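Local coordinates for protein DTDP-4-dehydrorhamnose reductase, rfbD ortholog (Clostridium acetobutylicum, PDB 1VL0) that probably reduces dTDP-6-deoxy-L-lyxo-4-hexulose to dTDP-L-rhamnose in rhamnose biosynthesis, and binds nicotinamide adenine dinucleotide (NADH), at residues 228-231 / 232-236; 172-175 / 176-179. One frame throughout, in Å; residues are numbered along the deposited sequence. Where two conformers were deposited one is given.

Interaction 1: residues 228-231 / 232-236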
# COMPACT_ATOMS: atom_id res chain seq x y z
N ASP A 228 14.59 22.33 -27.01
CA ASP A 228 13.88 21.90 -28.19
C ASP A 228 12.43 22.44 -28.18
O ASP A 228 11.86 22.80 -29.21
CB ASP A 228 13.79 20.40 -28.25
CG ASP A 228 15.12 19.70 -28.39
OD1 ASP A 228 16.01 20.22 -29.09
OD2 ASP A 228 15.33 18.60 -27.82
N PHE A 229 11.83 22.47 -27.01
CA PHE A 229 10.45 22.96 -26.81
C PHE A 229 10.41 24.44 -27.23
O PHE A 229 9.57 24.83 -28.05
CB PHE A 229 10.09 22.72 -25.36
CG PHE A 229 8.66 22.95 -24.97
CD1 PHE A 229 7.66 23.29 -25.89
CD2 PHE A 229 8.30 22.81 -23.64
CE1 PHE A 229 6.33 23.48 -25.47
CE2 PHE A 229 6.97 23.00 -23.24
CZ PHE A 229 6.00 23.35 -24.16
N ALA A 230 11.36 25.23 -26.72
CA ALA A 230 11.47 26.66 -27.04
C ALA A 230 11.68 26.89 -28.55
O ALA A 230 11.01 27.72 -29.16
CB ALA A 230 12.59 27.29 -26.24
N VAL A 231 12.60 26.14 -29.14
CA VAL A 231 12.89 26.27 -30.55
C VAL A 231 11.64 26.00 -31.40
O VAL A 231 11.38 26.70 -32.38
CB VAL A 231 14.06 25.30 -30.94
CG1 VAL A 231 14.25 25.22 -32.47
CG2 VAL A 231 15.34 25.81 -30.33
N GLU A 232 10.85 25.01 -31.02
CA GLU A 232 9.63 24.73 -31.76
C GLU A 232 8.59 25.82 -31.54
O GLU A 232 7.92 26.19 -32.49
CB GLU A 232 9.08 23.37 -31.41
CG GLU A 232 7.79 22.96 -32.12
CD GLU A 232 7.96 22.63 -33.60
OE1 GLU A 232 9.08 22.71 -34.15
OE2 GLU A 232 6.94 22.25 -34.20
N ILE A 233 8.47 26.33 -30.32
CA ILE A 233 7.54 27.45 -30.03
C ILE A 233 7.82 28.65 -30.95
O ILE A 233 6.90 29.23 -31.55
CB ILE A 233 7.66 27.90 -28.55
CG1 ILE A 233 7.05 26.84 -27.59
CG2 ILE A 233 6.95 29.22 -28.33
CD1 ILE A 233 7.52 26.95 -26.14
N PHE A 234 9.10 29.02 -31.06
CA PHE A 234 9.50 30.17 -31.88
C PHE A 234 9.40 29.90 -33.41
O PHE A 234 8.99 30.78 -34.18
CB PHE A 234 10.90 30.65 -31.47
CG PHE A 234 10.96 31.15 -30.04
CD1 PHE A 234 9.99 32.03 -29.55
CD2 PHE A 234 11.98 30.72 -29.20
CE1 PHE A 234 10.06 32.48 -28.24
CE2 PHE A 234 12.07 31.18 -27.87
CZ PHE A 234 11.10 32.06 -27.39
N ARG A 235 9.68 28.65 -33.81
CA ARG A 235 9.38 28.23 -35.17
C ARG A 235 7.89 28.39 -35.53
O ARG A 235 7.54 28.92 -36.59
CB ARG A 235 9.83 26.80 -35.41
CG ARG A 235 9.82 26.40 -36.87
CD ARG A 235 9.91 24.90 -37.14
NE ARG A 235 8.71 24.17 -36.73
CZ ARG A 235 7.61 24.03 -37.47
NH1 ARG A 235 7.51 24.55 -38.66
NH2 ARG A 235 6.57 23.38 -36.99
N LEU A 236 7.03 27.97 -34.63
CA LEU A 236 5.58 28.04 -34.88
C LEU A 236 5.02 29.46 -34.85
O LEU A 236 4.09 29.79 -35.60
CB LEU A 236 4.85 27.18 -33.84
CG LEU A 236 4.90 25.66 -34.02
CD1 LEU A 236 4.39 24.97 -32.76
CD2 LEU A 236 4.09 25.19 -35.23
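The phenyl ring of Phe229 is met obliquely by the end of Ile233 one helical turn on, with CD1 of Ile233 3.7 Å from CD1 of Phe229. Ala230 O approaches the Phe234 ring obliquely too, 3.2 Å from Phe234 CD2, while CB of Ala230 stands 4.2 Å from Phe234 CE2. The third flat group, the guanidinium of Arg235, has the carboxylate carbon of Glu232 at its edge and in its plane. This is a side-on, two-nitrogen grip: Arg235 NE reaches Glu232 OE1 at 3.0 Å, and Arg235 NH2 reaches Glu232 OE2 at 3.0 Å. Each oxygen, however, is approached from above the carboxylate plane, so the two flat groups are not coplanar. Glu232 sets off with CG anti to its backbone N (chi1 179°) and then bends at chi2 (72°), while Arg235 bends at chi3, which brings the two ends together three residues apart. A long, charged arginine suits its exposed place because it can reach back and pair both oxygens of the buried Glu232, whose side chain also touches Trp279 and Lys280 of helix 279-290. Backbone hydrogen bonds join the turns, as from Phe234 N to Ala230 O at 3.0 Å. Bulky Phe229, Ile233 and Phe234 suit buried places, where Phe229 meets the ring of Phe170. The whole is a mostly buried alpha-helix with i to i+4 apolar pairs and an i to i+3 salt bridge, in the C-terminal part of an RmlD-family protein, the part through which extended short-chain dehydrogenases generally bind substrate.

Interaction 2: residues 172-175 / 176-179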
# COMPACT_ATOMS: atom_id res chain seq x y z
N LYS A 172 3.61 30.39 -22.93
CA LYS A 172 3.35 31.81 -22.74
C LYS A 172 4.59 32.59 -22.29
O LYS A 172 4.89 33.69 -22.77
CB LYS A 172 2.17 32.02 -21.78
CG LYS A 172 0.84 31.57 -22.35
CD LYS A 172 -0.34 32.00 -21.42
CE LYS A 172 -1.68 31.55 -21.94
NZ LYS A 172 -2.79 32.09 -21.03
N THR A 173 5.33 32.00 -21.36
CA THR A 173 6.59 32.57 -20.89
C THR A 173 7.60 32.80 -22.01
O THR A 173 8.14 33.89 -22.15
CB THR A 173 7.16 31.65 -19.83
OG1 THR A 173 6.26 31.66 -18.71
CG2 THR A 173 8.49 32.16 -19.28
N MSE A 174 7.87 31.75 -22.78
CA MSE A 174 8.76 31.84 -23.91
C MSE A 174 8.32 32.89 -24.92
O MSE A 174 9.16 33.60 -25.42
CB MSE A 174 8.84 30.50 -24.64
CG MSE A 174 9.76 29.52 -24.01
SE MSE A 174 11.65 30.18 -23.71
CE MSE A 174 11.48 30.40 -21.83
N ILE A 175 7.03 32.91 -25.25
CA ILE A 175 6.47 33.90 -26.17
C ILE A 175 6.74 35.29 -25.67
O ILE A 175 7.20 36.12 -26.43
CB ILE A 175 4.94 33.67 -26.42
CG1 ILE A 175 4.78 32.45 -27.33
CG2 ILE A 175 4.30 34.87 -27.11
CD1 ILE A 175 3.36 31.86 -27.44
N ASN A 176 6.49 35.54 -24.39
CA ASN A 176 6.72 36.89 -23.85
C ASN A 176 8.18 37.25 -23.83
O ASN A 176 8.58 38.34 -24.21
CB ASN A 176 6.07 37.00 -22.47
CG ASN A 176 4.55 36.95 -22.57
OD1 ASN A 176 3.98 37.28 -23.62
ND2 ASN A 176 3.89 36.54 -21.48
N LEU A 177 9.01 36.34 -23.37
CA LEU A 177 10.43 36.62 -23.33
C LEU A 177 10.99 36.84 -24.74
O LEU A 177 11.88 37.66 -24.95
CB LEU A 177 11.19 35.46 -22.67
CG LEU A 177 11.00 35.30 -21.16
CD1 LEU A 177 11.71 34.07 -20.68
CD2 LEU A 177 11.47 36.55 -20.40
N GLY A 178 10.47 36.07 -25.68
CA GLY A 178 10.96 36.06 -27.03
C GLY A 178 10.64 37.35 -27.73
O GLY A 178 11.41 37.76 -28.59
N LYS A 179 9.53 37.99 -27.36
CA LYS A 179 9.13 39.27 -27.94
C LYS A 179 9.95 40.43 -27.39
O LYS A 179 10.06 41.46 -28.04
CB LYS A 179 7.64 39.50 -27.71
CG LYS A 179 6.74 38.60 -28.57
CD LYS A 179 5.28 38.84 -28.21
CE LYS A 179 4.34 38.17 -29.22
NZ LYS A 179 2.93 38.11 -28.70
O HOH W 1 2.48 35.08 -23.85
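Helix 170-180 of the RmlD fold packs through Met174, which is buried, and Leu177, partly exposed, which borders it: the selenomethionine methyl CE of Met174 lies 3.9 Å from Leu177 CD1, the two side chains meeting at a slant. Thr173 runs alongside Leu177 and points the same way, its methyl CG2 4.0 Å from Leu177 CD1. Its OG1 sits beside the backbone N (chi1 -65°) and bonds Asn169 O, while CG2, anti to that N, turns to Leu177, so a residue with one polar and one apolar branch fits here. One turn on from Ile175, the extended Lys179 runs alongside it, its CE and NZ both 3.9 Å from Ile175 CG2. Both of these side chains also touch Ile239, and Ile175 reaches Leu290 of helix 279-290, so a long aliphatic chain suits Lys179 as well as an amine. Backbone hydrogen bonds join the turns, among them Leu177 N to Thr173 O at 2.9 Å and Lys179 N to Ile175 O at 3.1 Å. Asn176 N gives the firm bond to Lys172 O, at 2.9 Å. Asn176 has a second conformer, so the approach of its CG to Lys172 O, 3.3 Å, and a water that donates to both Asn176 OD1 and Lys172 O are tentative. Lys172 O thus accepts the backbone N-H of Asn176 and, tentatively, the bridging water as a second donor.

Overall arrangement
From the N terminus, strands alternate with helices from strand 13-18 to strand 155-164, building the parallel part of the large sheet; helix 170-180 follows and carries interaction 2. The chain then passes through strand 183-187, the large sheet's strand 191-196, helix 197-210 and strands 214-217 and 224-225 before helix 226-237 and interaction 1. Each contact lies within one helix and closes no long loop; they follow in series, neither nesting nor crossing. Their helices nevertheless pack directly together. Phe234 CE1 lies 3.9 Å from the bare CA of Gly178, Ala230 CB 4.0 Å from Met174 SE, and Ile233 CG2 4.0 Å from Ile175 CG1. Both helices also touch strand 183-187 and helix 279-290.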